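Local coordinates for Baccell_00875 (Bacteroides cellulosilyticus DSM 14838, PDB 5NO8), which is a polysaccharide lyase that probably removes the L-rhamnose caps linked to glucuronic acid on complex arabinogalactan proteins, at residues 199-205 with 661-667. Residue numbers count along the deposited sequence, not the author numbering.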
# COMPACT_ATOMS: atom_id res chain seq x y z
N ASN A 199 16.45 -1.68 5.23
CA ASN A 199 15.47 -1.92 4.19
C ASN A 199 14.91 -3.32 4.35
O ASN A 199 15.18 -3.99 5.33
CB ASN A 199 16.12 -1.78 2.79
CG ASN A 199 15.20 -1.10 1.81
OD1 ASN A 199 14.03 -1.42 1.77
ND2 ASN A 199 15.73 -0.14 1.02
N TYR A 200 14.07 -3.73 3.42
CA TYR A 200 13.65 -5.12 3.38
C TYR A 200 13.52 -5.61 1.94
O TYR A 200 13.42 -4.83 1.01
CB TYR A 200 12.35 -5.35 4.15
CG TYR A 200 11.11 -4.74 3.51
CD1 TYR A 200 10.80 -3.41 3.72
CD2 TYR A 200 10.26 -5.50 2.69
CE1 TYR A 200 9.67 -2.84 3.17
CE2 TYR A 200 9.11 -4.94 2.13
CZ TYR A 200 8.84 -3.60 2.35
OH TYR A 200 7.73 -2.98 1.83
N GLU A 201 13.53 -6.92 1.80
CA GLU A 201 13.37 -7.57 0.52
C GLU A 201 12.20 -8.51 0.59
O GLU A 201 11.78 -8.94 1.66
CB GLU A 201 14.60 -8.38 0.18
CG GLU A 201 15.79 -7.53 -0.16
CD GLU A 201 17.05 -8.36 -0.32
OE1 GLU A 201 17.21 -8.95 -1.41
OE2 GLU A 201 17.85 -8.45 0.65
N ILE A 202 11.70 -8.85 -0.59
CA ILE A 202 10.61 -9.80 -0.73
C ILE A 202 11.13 -10.94 -1.58
O ILE A 202 11.74 -10.72 -2.65
CB ILE A 202 9.36 -9.16 -1.40
CG1 ILE A 202 8.74 -8.08 -0.52
CG2 ILE A 202 8.29 -10.20 -1.75
CD1 ILE A 202 8.14 -8.56 0.77
N TRP A 203 10.85 -12.16 -1.13
CA TRP A 203 11.20 -13.37 -1.87
C TRP A 203 9.94 -14.19 -2.17
O TRP A 203 8.95 -14.07 -1.46
CB TRP A 203 12.21 -14.23 -1.08
CG TRP A 203 13.50 -13.56 -0.86
CD1 TRP A 203 13.87 -12.86 0.24
CD2 TRP A 203 14.57 -13.49 -1.76
NE1 TRP A 203 15.14 -12.37 0.08
CE2 TRP A 203 15.59 -12.73 -1.15
CE3 TRP A 203 14.79 -14.02 -3.04
CZ2 TRP A 203 16.82 -12.48 -1.77
CZ3 TRP A 203 15.97 -13.75 -3.67
CH2 TRP A 203 16.99 -12.99 -3.03
N GLU A 204 10.02 -14.99 -3.24
CA GLU A 204 8.97 -15.96 -3.64
C GLU A 204 7.64 -15.32 -4.10
O GLU A 204 6.54 -15.63 -3.62
CB GLU A 204 8.72 -16.99 -2.55
CG GLU A 204 9.96 -17.76 -2.13
CD GLU A 204 10.51 -18.62 -3.26
OE1 GLU A 204 9.72 -19.05 -4.12
OE2 GLU A 204 11.73 -18.86 -3.31
N ARG A 205 7.78 -14.42 -5.06
CA ARG A 205 6.62 -13.95 -5.81
C ARG A 205 6.65 -14.53 -7.23
O ARG A 205 7.72 -14.84 -7.77
CB ARG A 205 6.60 -12.43 -5.87
CG ARG A 205 6.57 -11.77 -4.49
CD ARG A 205 5.38 -12.20 -3.63
NE ARG A 205 4.05 -11.99 -4.22
CZ ARG A 205 3.32 -10.86 -4.17
NH1 ARG A 205 3.78 -9.77 -3.56
NH2 ARG A 205 2.12 -10.81 -4.77
N TYR A 661 8.25 -0.72 -3.92
CA TYR A 661 8.84 -0.17 -2.70
C TYR A 661 10.08 -0.90 -2.10
O TYR A 661 11.02 -0.23 -1.68
CB TYR A 661 7.75 0.02 -1.63
CG TYR A 661 8.24 0.73 -0.41
CD1 TYR A 661 8.29 2.13 -0.36
CD2 TYR A 661 8.70 0.03 0.69
CE1 TYR A 661 8.79 2.78 0.75
CE2 TYR A 661 9.19 0.68 1.82
CZ TYR A 661 9.23 2.05 1.83
OH TYR A 661 9.72 2.68 2.93
N PRO A 662 10.04 -2.24 -2.01
CA PRO A 662 11.16 -2.91 -1.33
C PRO A 662 12.50 -2.70 -2.02
O PRO A 662 12.55 -2.33 -3.18
CB PRO A 662 10.78 -4.39 -1.37
CG PRO A 662 9.31 -4.40 -1.59
CD PRO A 662 9.03 -3.21 -2.46
N TYR A 663 13.57 -3.01 -1.30
CA TYR A 663 14.91 -2.90 -1.83
C TYR A 663 15.06 -3.74 -3.09
O TYR A 663 15.55 -3.28 -4.12
CB TYR A 663 15.90 -3.32 -0.75
CG TYR A 663 17.35 -3.45 -1.18
CD1 TYR A 663 18.02 -2.40 -1.75
CD2 TYR A 663 18.05 -4.61 -0.91
CE1 TYR A 663 19.35 -2.50 -2.13
CE2 TYR A 663 19.37 -4.77 -1.29
CZ TYR A 663 20.03 -3.71 -1.89
OH TYR A 663 21.35 -3.90 -2.26
N LYS A 664 14.67 -5.01 -2.96
CA LYS A 664 14.66 -5.96 -4.06
C LYS A 664 13.50 -6.91 -3.91
O LYS A 664 12.94 -7.09 -2.81
CB LYS A 664 15.95 -6.79 -4.09
CG LYS A 664 17.20 -5.98 -4.41
CD LYS A 664 18.48 -6.78 -4.32
CE LYS A 664 19.66 -5.94 -4.80
NZ LYS A 664 20.96 -6.64 -4.72
N ILE A 665 13.12 -7.49 -5.03
CA ILE A 665 12.10 -8.52 -5.09
C ILE A 665 12.69 -9.68 -5.87
O ILE A 665 13.02 -9.56 -7.07
CB ILE A 665 10.83 -7.97 -5.78
CG1 ILE A 665 10.25 -6.80 -4.97
CG2 ILE A 665 9.80 -9.10 -5.94
CD1 ILE A 665 9.50 -5.80 -5.82
N ASP A 666 12.86 -10.81 -5.18
CA ASP A 666 13.51 -12.00 -5.77
C ASP A 666 14.84 -11.69 -6.42
O ASP A 666 15.18 -12.23 -7.48
CB ASP A 666 12.57 -12.72 -6.75
CG ASP A 666 11.54 -13.58 -6.05
OD1 ASP A 666 11.92 -14.41 -5.18
OD2 ASP A 666 10.34 -13.38 -6.31
N GLY A 667 15.60 -10.80 -5.79
CA GLY A 667 16.92 -10.41 -6.26
C GLY A 667 16.99 -9.31 -7.30
O GLY A 667 18.10 -8.89 -7.68
O HOH W 1 12.41 0.35 0.65
O HOH W 2 15.14 -9.93 -3.08
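How a carboxylate can finish a strand pairing that the backbone has begun is well illustrated by D666, which has more surface covered here than any other residue of 199-205 or 661-667. Its main-chain N donates to O of I202 (2.8 Å), and its side chain then turns back to receive two successive amides beyond the end of strand 199-203: N of E204 reaches OD1 at 2.8 Å and N of R205 reaches OD2 at 3.0 Å. Both D666 and E204 have positive phi, so both segments turn just where the strand pairing stops. Just before this turn the strands run parallel: I202 pairs with I665, and N of I202 donates to O of K664 (3.1 Å). The short strand 664-665, late in the sequence, thus joins a mixed sheet of the N-terminal β-rich half, on the opposite side of 199-203 from strand 217-221, after a largely helical region. At the other end, N of Y663 donates to O of Y200 (2.9 Å), and the Y663 ring sets its edge against CG of E201, while its hydroxyl is hydrogen-bonded to D141. Y200 lays one ring face over P662, CE2 lying 3.8 Å from CG of that proline, and its hydroxyl reaches D608.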